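Local coordinates for protein DyP (Bjerkandera adusta, PDB 3VXJ) that binds heme b and probably uses hydrogen peroxide to oxidise dyes and phenolic compounds, as dye-decolorizing peroxidases do, at residues D14-M19 and P176-W181; R25-Q30 and Q133-I138; T43-R48 and A435-I440; T115-V120 and E426-P431; S266-D271 and T275-A280. All coordinates share one frame; numbering follows the deposited sequence.

Contact 1. Residues D14-M19 and P176-W181; sequences DILVGM and PSVTGW
L16 divides its two methyls between V178 and the indole of W181: CD1 meets both, CD2 the ring face alone, and this is the dense part of the contact. The end of helix 13-16 here meets the chain around the short strand 177-178, so that an early part of the fold rests on a segment of the C-terminal family region. With CG swung away from its own backbone N (chi1 180°), L16 reaches across far enough for CD1 to lie 3.4 Å from V178 CG2, closer than ordinary van der Waals contact. Its other branch lies over a face of the indole: CD2 stands 4.2 Å from the centroid of the six-membered ring of W181 and only 16° off the ring normal, a CH-pi contact. V178 and L16 are buried, and L8 and A52 also touch L16. The packing is looser at V17, which like W181 is partly exposed; its CG2 approaches W181 CH2 obliquely at 4.1 Å. No hydrogen bond crosses between 14-19 and 176-181. The polar work is done beside the interface, where D14 OD1 receives M19 N at 2.9 Å and also bonds S330 OG. Across the two segments cohesion rests on shape and dispersion, so it depends on how closely the L16 methyls fit.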
# COMPACT_ATOMS: atom_id res chain seq x y z
N ASP A 14 -1.85 8.30 10.18
CA ASP A 14 -1.65 7.17 9.26
C ASP A 14 -0.60 7.46 8.18
O ASP A 14 0.03 6.54 7.67
CB ASP A 14 -2.96 6.71 8.62
CG ASP A 14 -2.88 5.30 8.07
OD1 ASP A 14 -2.37 4.41 8.78
OD2 ASP A 14 -3.31 5.09 6.91
N ILE A 15 -0.41 8.74 7.86
CA ILE A 15 0.53 9.15 6.82
C ILE A 15 1.98 8.84 7.21
O ILE A 15 2.74 8.29 6.43
CB ILE A 15 0.42 10.65 6.52
CG1 ILE A 15 -0.98 11.02 6.04
CG2 ILE A 15 1.46 11.05 5.48
CD1 ILE A 15 -1.24 12.52 6.05
N LEU A 16 2.34 9.22 8.44
CA LEU A 16 3.75 9.24 8.86
C LEU A 16 4.13 8.03 9.71
O LEU A 16 5.24 7.52 9.60
CB LEU A 16 4.04 10.55 9.62
CG LEU A 16 5.44 10.84 10.18
CD1 LEU A 16 6.47 10.87 9.07
CD2 LEU A 16 5.45 12.15 10.96
N VAL A 17 3.20 7.59 10.56
CA VAL A 17 3.48 6.55 11.54
C VAL A 17 2.78 5.25 11.16
O VAL A 17 3.36 4.17 11.29
CB VAL A 17 3.07 7.02 12.96
CG1 VAL A 17 3.39 5.96 14.01
CG2 VAL A 17 3.76 8.34 13.31
N GLY A 18 1.54 5.36 10.69
CA GLY A 18 0.73 4.19 10.36
C GLY A 18 -0.07 3.75 11.57
O GLY A 18 0.48 3.64 12.68
N MET A 19 -1.35 3.49 11.38
CA MET A 19 -2.23 3.10 12.49
C MET A 19 -1.83 1.78 13.14
O MET A 19 -1.91 1.64 14.36
CB MET A 19 -3.69 3.06 12.05
CG MET A 19 -4.28 4.42 11.75
SD MET A 19 -6.03 4.31 11.36
CE MET A 19 -6.42 6.05 11.15
N PRO A 176 9.99 4.27 3.92
CA PRO A 176 10.97 5.36 4.01
C PRO A 176 10.91 6.02 5.37
O PRO A 176 9.90 5.94 6.07
CB PRO A 176 10.50 6.33 2.91
CG PRO A 176 9.03 6.06 2.80
CD PRO A 176 8.84 4.60 3.07
N SER A 177 12.00 6.66 5.76
CA SER A 177 12.03 7.48 6.96
C SER A 177 12.20 8.92 6.52
O SER A 177 13.10 9.22 5.72
CB SER A 177 13.19 7.06 7.86
OG SER A 177 13.18 7.78 9.08
N VAL A 178 11.35 9.82 7.01
CA VAL A 178 11.51 11.23 6.67
C VAL A 178 12.34 11.97 7.72
O VAL A 178 12.27 11.65 8.91
CB VAL A 178 10.16 11.97 6.44
CG1 VAL A 178 9.38 11.33 5.29
CG2 VAL A 178 9.33 12.01 7.71
N THR A 179 13.13 12.93 7.26
CA THR A 179 13.83 13.83 8.16
C THR A 179 12.85 14.86 8.71
O THR A 179 11.76 15.04 8.15
CB THR A 179 15.01 14.56 7.47
OG1 THR A 179 14.52 15.39 6.41
CG2 THR A 179 16.00 13.56 6.89
N GLY A 180 13.22 15.53 9.80
CA GLY A 180 12.38 16.56 10.41
C GLY A 180 11.72 16.15 11.71
O GLY A 180 10.98 16.94 12.31
N TRP A 181 11.96 14.91 12.13
CA TRP A 181 11.51 14.43 13.45
C TRP A 181 12.44 13.34 13.96
O TRP A 181 13.24 12.78 13.20
CB TRP A 181 10.04 13.96 13.40
CG TRP A 181 9.77 12.66 12.67
CD1 TRP A 181 10.12 12.35 11.38
CD2 TRP A 181 9.05 11.53 13.17
NE1 TRP A 181 9.68 11.08 11.06
CE2 TRP A 181 9.02 10.56 12.14
CE3 TRP A 181 8.44 11.23 14.40
CZ2 TRP A 181 8.40 9.31 12.30
CZ3 TRP A 181 7.82 9.99 14.55
CH2 TRP A 181 7.81 9.05 13.51

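Contact 2. Residues R25-Q30 and Q133-I138; sequences RFVFFQ and QFTDDI
Helix-on-sheet packing, with a polar bridge from R25 to T135 at its margin, joins strand 23-31 to helix 128-142. Both belong to the N-terminal ferredoxin-like half of the fold, an antiparallel four-stranded sheet with strand order 2-3-1-4, and the strand is one of its two inner members. R25 and V27 point from the strand toward the helix, while the aromatic ring of F26 packs elsewhere, against F220. T135 is the helix residue that meets both. The arginine runs out extended from the backbone and then bends at chi3 (-67°); the two side chains cross at about a right angle, and the bend brings NH1 to the threonine hydroxyl. NH1 donates to T135 OG1 at 3.0 Å, with an N-H...O angle of 148° and the oxygen tilted 19° out of the guanidinium plane. The hydroxyl has a second partner, L131 O one helical turn earlier. R25 is held by further partners: NE bonds S153 OG on the neighbouring strand 146-155, and NH1 forms a salt bridge with D132. A leucine in its place would probably leave D132 without its opposite charge and T135 OG1 without an N-H donor, and strand and helix would lose their polar tie. Beside this bond V27, which is buried, brings CG2 to 4.2 Å from the same T135 OG1, a loose carbon-to-oxygen approach. The arginine chain itself also passes close to the hydroxyl: R25 CD lies 3.5 Å from T135 OG1.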
# COMPACT_ATOMS: atom_id res chain seq x y z
N ARG A 25 -11.49 0.18 9.07
CA ARG A 25 -12.65 0.39 8.21
C ARG A 25 -12.48 1.67 7.42
O ARG A 25 -12.06 2.71 7.95
CB ARG A 25 -13.93 0.46 9.03
CG ARG A 25 -15.20 0.61 8.18
CD ARG A 25 -16.45 0.44 9.02
NE ARG A 25 -16.57 -0.92 9.51
CZ ARG A 25 -17.41 -1.30 10.48
NH1 ARG A 25 -18.21 -0.41 11.05
NH2 ARG A 25 -17.43 -2.57 10.86
N PHE A 26 -12.79 1.59 6.14
CA PHE A 26 -12.76 2.74 5.25
C PHE A 26 -14.22 3.08 4.94
O PHE A 26 -14.93 2.28 4.32
CB PHE A 26 -12.00 2.39 3.97
CG PHE A 26 -10.55 2.02 4.20
CD1 PHE A 26 -9.56 2.98 4.04
CD2 PHE A 26 -10.19 0.73 4.61
CE1 PHE A 26 -8.22 2.66 4.26
CE2 PHE A 26 -8.85 0.40 4.83
CZ PHE A 26 -7.87 1.37 4.66
N VAL A 27 -14.67 4.23 5.44
CA VAL A 27 -16.05 4.67 5.25
C VAL A 27 -16.05 5.73 4.15
O VAL A 27 -15.61 6.87 4.37
CB VAL A 27 -16.67 5.24 6.55
CG1 VAL A 27 -18.11 5.64 6.31
CG2 VAL A 27 -16.59 4.23 7.70
N PHE A 28 -16.50 5.33 2.97
CA PHE A 28 -16.55 6.21 1.81
C PHE A 28 -17.86 6.96 1.81
O PHE A 28 -18.91 6.36 2.04
CB PHE A 28 -16.36 5.41 0.52
CG PHE A 28 -15.05 4.67 0.46
CD1 PHE A 28 -13.89 5.31 0.03
CD2 PHE A 28 -14.96 3.35 0.90
CE1 PHE A 28 -12.67 4.63 0.00
CE2 PHE A 28 -13.75 2.67 0.88
CZ PHE A 28 -12.60 3.30 0.44
N PHE A 29 -17.81 8.26 1.55
CA PHE A 29 -19.00 9.08 1.67
C PHE A 29 -19.13 10.11 0.57
O PHE A 29 -18.15 10.44 -0.13
CB PHE A 29 -19.07 9.75 3.06
CG PHE A 29 -17.99 10.77 3.29
CD1 PHE A 29 -18.20 12.11 2.98
CD2 PHE A 29 -16.75 10.39 3.81
CE1 PHE A 29 -17.22 13.06 3.17
CE2 PHE A 29 -15.76 11.34 4.01
CZ PHE A 29 -15.98 12.67 3.69
N GLN A 30 -20.36 10.60 0.42
CA GLN A 30 -20.69 11.78 -0.35
C GLN A 30 -21.17 12.86 0.60
O GLN A 30 -21.84 12.56 1.59
CB GLN A 30 -21.86 11.50 -1.28
CG GLN A 30 -21.67 10.55 -2.40
CD GLN A 30 -22.92 10.46 -3.26
OE1 GLN A 30 -23.56 11.47 -3.55
NE2 GLN A 30 -23.29 9.24 -3.66
N GLN A 133 -18.88 1.14 16.70
CA GLN A 133 -19.13 2.26 17.60
C GLN A 133 -18.65 3.58 16.99
O GLN A 133 -19.37 4.58 17.04
CB GLN A 133 -18.46 2.02 18.96
CG GLN A 133 -19.08 0.88 19.75
CD GLN A 133 -18.39 0.64 21.07
OE1 GLN A 133 -17.87 1.56 21.70
NE2 GLN A 133 -18.38 -0.62 21.51
N PHE A 134 -17.47 3.56 16.38
CA PHE A 134 -16.93 4.78 15.78
C PHE A 134 -17.59 5.17 14.46
O PHE A 134 -17.65 6.36 14.14
CB PHE A 134 -15.40 4.71 15.69
CG PHE A 134 -14.73 5.01 16.99
CD1 PHE A 134 -14.70 4.06 18.02
CD2 PHE A 134 -14.16 6.26 17.23
CE1 PHE A 134 -14.10 4.33 19.25
CE2 PHE A 134 -13.55 6.55 18.46
CZ PHE A 134 -13.53 5.59 19.47
N THR A 135 -18.12 4.18 13.74
CA THR A 135 -18.93 4.45 12.55
C THR A 135 -20.26 5.09 12.97
O THR A 135 -20.71 6.08 12.37
CB THR A 135 -19.19 3.16 11.74
OG1 THR A 135 -17.93 2.61 11.33
CG2 THR A 135 -20.01 3.45 10.50
N ASP A 136 -20.89 4.56 14.02
CA ASP A 136 -22.12 5.14 14.54
C ASP A 136 -21.89 6.57 15.05
O ASP A 136 -22.77 7.42 14.92
CB ASP A 136 -22.69 4.27 15.66
CG ASP A 136 -23.27 2.96 15.16
OD1 ASP A 136 -23.40 2.75 13.93
OD2 ASP A 136 -23.61 2.12 16.01
N ASP A 137 -20.71 6.83 15.61
CA ASP A 137 -20.33 8.17 16.06
C ASP A 137 -20.24 9.14 14.88
O ASP A 137 -20.69 10.28 14.98
CB ASP A 137 -19.01 8.11 16.84
CG ASP A 137 -18.52 9.47 17.29
OD1 ASP A 137 -19.19 10.10 18.14
OD2 ASP A 137 -17.45 9.90 16.83
N ILE A 138 -19.69 8.68 13.76
CA ILE A 138 -19.72 9.47 12.53
C ILE A 138 -21.16 9.75 12.09
O ILE A 138 -21.51 10.89 11.79
CB ILE A 138 -18.91 8.81 11.40
CG1 ILE A 138 -17.42 8.86 11.74
CG2 ILE A 138 -19.21 9.48 10.04
CD1 ILE A 138 -16.55 7.96 10.91

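Contact 3. Residues T43-R48 and A435-I440; sequences TYVPER and ALTATI
V45 projects from helix 34-48 onto L436 and T437 of helix 433-440, a helix-helix contact that lays the C-terminal helix of the chain against the first long helix of the N-terminal ferredoxin-like half. Followed outward, the valine gives each of its side-chain carbons something to touch. CB comes first, 3.7 Å from the methyl CG2 of T437. From there CG1, held opposite the backbone N at chi1 170°, stays near the same methyl, with T437 CG2 at 4.0 Å. The second branch turns the other way: CG2 lies 3.9 Å from L436 CD1 and is as near to L436 CB. One valine therefore spans two consecutive residues of the other helix, a methyl for each. The threonine takes part as an apolar residue. Its chi1 of 61° tucks OG1 between its own backbone N and carbonyl carbon, where it makes a weak hydrogen bond to S434 O, and this leaves CG2 for V45. V45 and L436 are buried, whereas T437 is partly exposed, so the contact runs from the interior toward the surface. L436 also packs on P431 and F71, linking the C-terminal helix to strand 65-71. No hydrogen bond joins the two helical segments; what they share directly is apolar packing. Each helix departs from regularity close by. In 43-48 the N of P46 has no bond to the preceding turn, and in 435-440 a wider pi-type turn leaves A435 O accepting from both T439 N and I440 N, each at 2.9 Å.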
# COMPACT_ATOMS: atom_id res chain seq x y z
N THR A 43 -16.80 20.11 14.73
CA THR A 43 -17.09 19.34 15.94
C THR A 43 -16.23 18.08 16.02
O THR A 43 -15.68 17.75 17.07
CB THR A 43 -18.58 18.90 15.96
OG1 THR A 43 -19.42 20.06 15.86
CG2 THR A 43 -18.90 18.16 17.24
N TYR A 44 -16.13 17.39 14.90
CA TYR A 44 -15.51 16.07 14.84
C TYR A 44 -13.99 16.09 15.01
O TYR A 44 -13.43 15.28 15.75
CB TYR A 44 -15.90 15.40 13.51
CG TYR A 44 -15.56 13.94 13.45
CD1 TYR A 44 -16.37 13.00 14.10
CD2 TYR A 44 -14.45 13.48 12.75
CE1 TYR A 44 -16.07 11.65 14.05
CE2 TYR A 44 -14.13 12.14 12.69
CZ TYR A 44 -14.94 11.23 13.34
OH TYR A 44 -14.64 9.89 13.30
N VAL A 45 -13.32 17.03 14.34
CA VAL A 45 -11.86 16.98 14.22
C VAL A 45 -11.11 16.97 15.56
O VAL A 45 -10.32 16.05 15.80
CB VAL A 45 -11.32 18.05 13.24
CG1 VAL A 45 -9.79 18.15 13.31
CG2 VAL A 45 -11.76 17.73 11.83
N PRO A 46 -11.38 17.95 16.45
CA PRO A 46 -10.63 17.96 17.71
C PRO A 46 -10.88 16.73 18.58
O PRO A 46 -10.03 16.36 19.39
CB PRO A 46 -11.14 19.22 18.43
CG PRO A 46 -12.44 19.53 17.78
CD PRO A 46 -12.30 19.10 16.36
N GLU A 47 -12.04 16.10 18.40
CA GLU A 47 -12.44 14.94 19.20
C GLU A 47 -11.86 13.61 18.72
O GLU A 47 -11.55 12.73 19.53
CB GLU A 47 -13.97 14.83 19.25
CG GLU A 47 -14.68 16.03 19.87
CD GLU A 47 -14.08 16.47 21.20
OE1 GLU A 47 -13.97 15.64 22.13
OE2 GLU A 47 -13.73 17.67 21.33
N ARG A 48 -11.72 13.46 17.40
CA ARG A 48 -11.52 12.14 16.79
C ARG A 48 -10.32 11.98 15.87
O ARG A 48 -9.84 10.86 15.67
CB ARG A 48 -12.78 11.72 16.04
CG ARG A 48 -14.03 11.57 16.92
CD ARG A 48 -13.99 10.29 17.74
NE ARG A 48 -15.24 10.09 18.46
CZ ARG A 48 -15.36 10.06 19.79
NH1 ARG A 48 -14.29 10.20 20.56
NH2 ARG A 48 -16.55 9.88 20.34
N ALA A 435 -5.70 22.34 8.80
CA ALA A 435 -6.35 22.65 7.53
C ALA A 435 -7.77 22.10 7.46
O ALA A 435 -8.64 22.70 6.82
CB ALA A 435 -5.53 22.17 6.35
N LEU A 436 -8.02 20.97 8.12
CA LEU A 436 -9.37 20.42 8.17
C LEU A 436 -10.40 21.43 8.67
O LEU A 436 -11.48 21.56 8.10
CB LEU A 436 -9.42 19.16 9.03
CG LEU A 436 -8.83 17.89 8.41
CD1 LEU A 436 -8.83 16.79 9.45
CD2 LEU A 436 -9.60 17.44 7.17
N THR A 437 -10.05 22.15 9.73
CA THR A 437 -10.98 23.11 10.32
C THR A 437 -10.82 24.54 9.80
O THR A 437 -11.81 25.25 9.63
CB THR A 437 -10.95 23.06 11.87
OG1 THR A 437 -9.64 23.41 12.34
CG2 THR A 437 -11.32 21.67 12.36
N ALA A 438 -9.58 24.94 9.52
CA ALA A 438 -9.29 26.32 9.11
C ALA A 438 -9.55 26.57 7.63
O ALA A 438 -9.80 27.71 7.22
CB ALA A 438 -7.85 26.71 9.47
N THR A 439 -9.50 25.51 6.83
CA THR A 439 -9.68 25.63 5.38
C THR A 439 -10.87 24.83 4.88
O THR A 439 -11.83 25.41 4.35
CB THR A 439 -8.40 25.22 4.61
OG1 THR A 439 -7.30 26.01 5.07
CG2 THR A 439 -8.58 25.44 3.11
N ILE A 440 -10.83 23.51 5.06
CA ILE A 440 -11.88 22.65 4.51
C ILE A 440 -13.25 23.03 5.07
O ILE A 440 -14.25 23.05 4.34
CB ILE A 440 -11.60 21.13 4.75
CG1 ILE A 440 -10.22 20.72 4.21
CG2 ILE A 440 -12.71 20.28 4.14
CD1 ILE A 440 -9.94 21.08 2.74

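Contact 4. Residues T115-V120 and E426-P431; sequences TTIHGV and EYFFLP
The hydrophobic core between the two antiparallel sheets of the double ferredoxin-like fold closes here on the ring of F428. V120 comes from strand 119-125 of the first sheet and F428 from strand 420-430 at an outer edge of the second. V120 CG1 sits almost exactly over the middle of the ring, 3.6 Å from its centroid and 3° off the normal, a CH-pi contact of nearly ideal alignment. The chi1 of 60° that places CG1 between the valine's own backbone N and carbonyl carbon aims this methyl at the phenyl. I117 arrives differently, its CG2 meeting the ring edge in plane at 3.9 Å from F428 CE1. The opposite face is covered by E426 CG, lodged toward the rim. F28, M218 and F220 also touch F428, so both sheets furnish its surroundings. Where strand 119-125 begins, H118 and G119 both face F29, a classic beta bulge, and the backbone carbon G119 C is 3.8 Å from F428 CE1. At one end the core gives way to a polar bridge. The buried E426 carboxylate receives Y427 N at OE2 (2.8 Å), on the anti lone pair, and Q94 N as well, which would help to stabilise its charge. A single water then joins the segments, donating to E426 OE1 and to I117 O, 2.8 Å from each.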
# COMPACT_ATOMS: atom_id res chain seq x y z
N THR A 115 -16.80 9.43 -10.04
CA THR A 115 -16.27 10.33 -9.02
C THR A 115 -17.36 10.77 -8.03
O THR A 115 -17.38 11.91 -7.56
CB THR A 115 -15.53 11.55 -9.64
OG1 THR A 115 -16.38 12.25 -10.56
CG2 THR A 115 -14.27 11.09 -10.38
N THR A 116 -18.25 9.84 -7.74
CA THR A 116 -19.29 9.99 -6.73
C THR A 116 -18.70 10.15 -5.32
O THR A 116 -19.21 10.93 -4.52
CB THR A 116 -20.23 8.76 -6.79
OG1 THR A 116 -21.02 8.86 -7.98
CG2 THR A 116 -21.14 8.67 -5.59
N ILE A 117 -17.64 9.41 -5.03
CA ILE A 117 -17.04 9.42 -3.70
C ILE A 117 -16.38 10.77 -3.44
O ILE A 117 -15.59 11.25 -4.26
CB ILE A 117 -16.00 8.29 -3.56
CG1 ILE A 117 -16.70 6.93 -3.62
CG2 ILE A 117 -15.20 8.44 -2.26
CD1 ILE A 117 -15.76 5.76 -3.79
N HIS A 118 -16.74 11.38 -2.31
CA HIS A 118 -16.19 12.67 -1.89
C HIS A 118 -15.07 12.57 -0.87
O HIS A 118 -14.26 13.50 -0.71
CB HIS A 118 -17.30 13.55 -1.33
CG HIS A 118 -18.22 14.08 -2.38
ND1 HIS A 118 -19.43 14.68 -2.09
CD2 HIS A 118 -18.12 14.07 -3.73
CE1 HIS A 118 -20.02 15.04 -3.21
NE2 HIS A 118 -19.25 14.68 -4.23
N GLY A 119 -15.01 11.46 -0.16
CA GLY A 119 -13.98 11.30 0.85
C GLY A 119 -14.04 9.96 1.52
O GLY A 119 -14.90 9.12 1.20
N VAL A 120 -13.12 9.76 2.45
CA VAL A 120 -13.03 8.53 3.22
C VAL A 120 -12.61 8.82 4.66
O VAL A 120 -11.65 9.57 4.90
CB VAL A 120 -12.08 7.50 2.52
CG1 VAL A 120 -10.64 8.05 2.37
CG2 VAL A 120 -12.11 6.16 3.24
N GLU A 426 -9.37 4.97 -5.38
CA GLU A 426 -9.51 6.40 -5.53
C GLU A 426 -8.25 7.11 -5.07
O GLU A 426 -7.44 6.55 -4.31
CB GLU A 426 -10.76 6.91 -4.78
CG GLU A 426 -11.16 8.36 -5.06
CD GLU A 426 -11.28 8.66 -6.55
OE1 GLU A 426 -12.41 8.60 -7.08
OE2 GLU A 426 -10.23 8.92 -7.18
N TYR A 427 -8.08 8.33 -5.55
CA TYR A 427 -7.02 9.22 -5.11
C TYR A 427 -7.62 10.25 -4.16
O TYR A 427 -8.56 10.97 -4.52
CB TYR A 427 -6.40 9.92 -6.32
CG TYR A 427 -5.70 9.03 -7.33
CD1 TYR A 427 -4.87 7.98 -6.93
CD2 TYR A 427 -5.86 9.25 -8.70
CE1 TYR A 427 -4.22 7.17 -7.86
CE2 TYR A 427 -5.21 8.46 -9.64
CZ TYR A 427 -4.39 7.42 -9.21
OH TYR A 427 -3.75 6.63 -10.12
N PHE A 428 -7.07 10.31 -2.94
CA PHE A 428 -7.54 11.20 -1.88
C PHE A 428 -6.44 12.16 -1.45
O PHE A 428 -5.26 11.84 -1.56
CB PHE A 428 -8.01 10.43 -0.64
CG PHE A 428 -9.16 9.51 -0.89
CD1 PHE A 428 -10.45 10.01 -1.00
CD2 PHE A 428 -8.95 8.14 -1.03
CE1 PHE A 428 -11.53 9.15 -1.25
CE2 PHE A 428 -10.02 7.28 -1.26
CZ PHE A 428 -11.30 7.78 -1.36
N PHE A 429 -6.84 13.31 -0.94
CA PHE A 429 -5.91 14.19 -0.25
C PHE A 429 -6.27 14.25 1.23
O PHE A 429 -7.42 14.54 1.58
CB PHE A 429 -5.91 15.59 -0.86
CG PHE A 429 -4.97 16.54 -0.18
CD1 PHE A 429 -3.60 16.39 -0.32
CD2 PHE A 429 -5.45 17.54 0.67
CE1 PHE A 429 -2.71 17.25 0.33
CE2 PHE A 429 -4.57 18.41 1.32
CZ PHE A 429 -3.20 18.26 1.16
N LEU A 430 -5.29 13.97 2.08
CA LEU A 430 -5.45 14.09 3.53
C LEU A 430 -4.80 15.38 3.99
O LEU A 430 -3.58 15.48 4.02
CB LEU A 430 -4.82 12.91 4.27
CG LEU A 430 -5.61 11.60 4.31
CD1 LEU A 430 -5.68 10.93 2.94
CD2 LEU A 430 -4.99 10.67 5.33
N PRO A 431 -5.62 16.38 4.38
CA PRO A 431 -5.04 17.65 4.81
C PRO A 431 -4.40 17.53 6.21
O PRO A 431 -4.60 16.53 6.93
CB PRO A 431 -6.25 18.58 4.88
CG PRO A 431 -7.31 17.93 4.03
CD PRO A 431 -7.09 16.47 4.24
O HOH W 1 -14.11 10.73 -6.62

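Contact 5. Residues S266-D271 and T275-A280; sequences SGAPID and TADDPA
An ST turn at S266 brings its hydroxyl against the carboxylate of D277, fastening two arms of a surface loop between helices 249-261 and 279-282. OG of the serine lies between its own backbone N and carbonyl carbon (chi1 70°), a position that lets it serve both arms. It accepts from A268 N at 3.1 Å, with an N-H...O angle of 162°, which closes the turn. At the same time it donates to D277 OD1 at 2.6 Å, meeting the syn lone pair of that oxygen, on the side of the other one. With CG turned away from its backbone N, the D277 carboxylate swings toward S266, and its two oxygens take different partners. OD1 also takes a weak bond from D278 N, while OD2 accepts from a water 2.6 Å away that in turn receives a weak bond from S266 N. An alanine in place of D277 takes the carboxylate away, and S266 OG would probably be left with no acceptor across the loop and the water without its carboxylate partner. The next residue, D278, is the N-cap of helix 279-282, its OD1 bonded to L281 N. Apolar atoms fill in beside the polar pair, with S266 CB 3.9 Å from P279 CA. The loop also borders the heme site: G267 O bonds the guanidinium of R263, a residue that binds heme b, and the side chains of A268 and R263 lie about 6 Å apart. Deeper in the contact, the methyl of A268 rests against the backbone of the other arm, its CB 3.4 Å from D278 O.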
# COMPACT_ATOMS: atom_id res chain seq x y z
N SER A 266 8.34 -15.21 5.83
CA SER A 266 8.79 -14.74 7.13
C SER A 266 9.21 -13.27 7.10
O SER A 266 9.38 -12.66 8.15
CB SER A 266 10.01 -15.54 7.56
OG SER A 266 11.11 -15.18 6.74
N GLY A 267 9.41 -12.73 5.90
CA GLY A 267 9.99 -11.40 5.75
C GLY A 267 11.46 -11.40 5.40
O GLY A 267 12.02 -10.36 5.08
N ALA A 268 12.12 -12.56 5.47
CA ALA A 268 13.55 -12.59 5.15
C ALA A 268 13.74 -12.21 3.68
O ALA A 268 13.15 -12.84 2.80
CB ALA A 268 14.14 -13.96 5.45
N PRO A 269 14.54 -11.17 3.39
CA PRO A 269 14.73 -10.81 1.98
C PRO A 269 15.62 -11.83 1.27
O PRO A 269 16.64 -12.24 1.82
CB PRO A 269 15.41 -9.44 2.07
CG PRO A 269 16.14 -9.46 3.37
CD PRO A 269 15.32 -10.31 4.30
N ILE A 270 15.23 -12.23 0.07
CA ILE A 270 15.99 -13.25 -0.65
C ILE A 270 17.40 -12.78 -1.05
O ILE A 270 18.31 -13.59 -1.18
CB ILE A 270 15.21 -13.87 -1.85
CG1 ILE A 270 15.06 -12.88 -3.02
CG2 ILE A 270 13.85 -14.46 -1.37
CD1 ILE A 270 14.26 -13.47 -4.19
N ASP A 271 17.60 -11.47 -1.16
CA ASP A 271 18.94 -10.96 -1.45
C ASP A 271 19.92 -11.35 -0.33
O ASP A 271 21.09 -11.60 -0.59
CB ASP A 271 18.92 -9.44 -1.65
CG ASP A 271 20.18 -8.91 -2.29
OD1 ASP A 271 20.83 -9.67 -3.05
OD2 ASP A 271 20.51 -7.73 -2.03
N THR A 275 18.67 -18.94 -0.72
CA THR A 275 18.36 -20.36 -0.97
C THR A 275 17.41 -21.02 0.01
O THR A 275 16.83 -22.06 -0.31
CB THR A 275 19.63 -21.22 -1.08
OG1 THR A 275 20.39 -21.09 0.12
CG2 THR A 275 20.47 -20.78 -2.29
N ALA A 276 17.25 -20.45 1.20
CA ALA A 276 16.37 -21.02 2.22
C ALA A 276 15.91 -19.88 3.11
O ALA A 276 16.60 -18.86 3.26
CB ALA A 276 17.09 -22.07 3.05
N ASP A 277 14.73 -20.06 3.69
CA ASP A 277 14.19 -19.07 4.60
C ASP A 277 15.08 -18.94 5.84
O ASP A 277 15.78 -19.88 6.24
CB ASP A 277 12.75 -19.45 4.96
CG ASP A 277 12.04 -18.39 5.79
OD1 ASP A 277 12.45 -17.21 5.80
OD2 ASP A 277 11.04 -18.75 6.45
N ASP A 278 15.08 -17.74 6.41
CA ASP A 278 15.76 -17.46 7.67
C ASP A 278 14.74 -16.67 8.50
O ASP A 278 14.71 -15.44 8.43
CB ASP A 278 17.04 -16.66 7.43
CG ASP A 278 17.82 -16.36 8.71
OD1 ASP A 278 17.27 -16.44 9.84
OD2 ASP A 278 19.01 -16.01 8.58
N PRO A 279 13.90 -17.38 9.26
CA PRO A 279 12.83 -16.69 9.98
C PRO A 279 13.35 -15.71 11.04
O PRO A 279 12.70 -14.69 11.28
CB PRO A 279 12.04 -17.84 10.62
CG PRO A 279 12.33 -19.02 9.76
CD PRO A 279 13.74 -18.85 9.31
N ALA A 280 14.51 -16.00 11.64
CA ALA A 280 15.14 -15.08 12.59
C ALA A 280 15.45 -13.74 11.93
O ALA A 280 15.21 -12.67 12.51
CB ALA A 280 16.41 -15.69 13.20
O HOH W 2 8.74 -18.17 5.34

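Burial and chemistry change together across the five contacts. Contacts 3 and 4 are buried and rely on apolar carbon, although contact 4 admits a carboxylate and a water; contacts 1 and 2 are partly buried, the first wholly apolar across its segments, the second tied by a charged side chain. Contact 5, at the surface, is mainly polar. Contacts 2 and 4 share a sheet, since strands 23-31 and 119-125 are neighbours, and the D137-R48 salt bridge joins contact 2 to contact 3. I15 on L430 links contact 1 to contact 4. Contact 5 stands apart, across the chain's centre from contacts 2, 3 and 4 and nearer the heme.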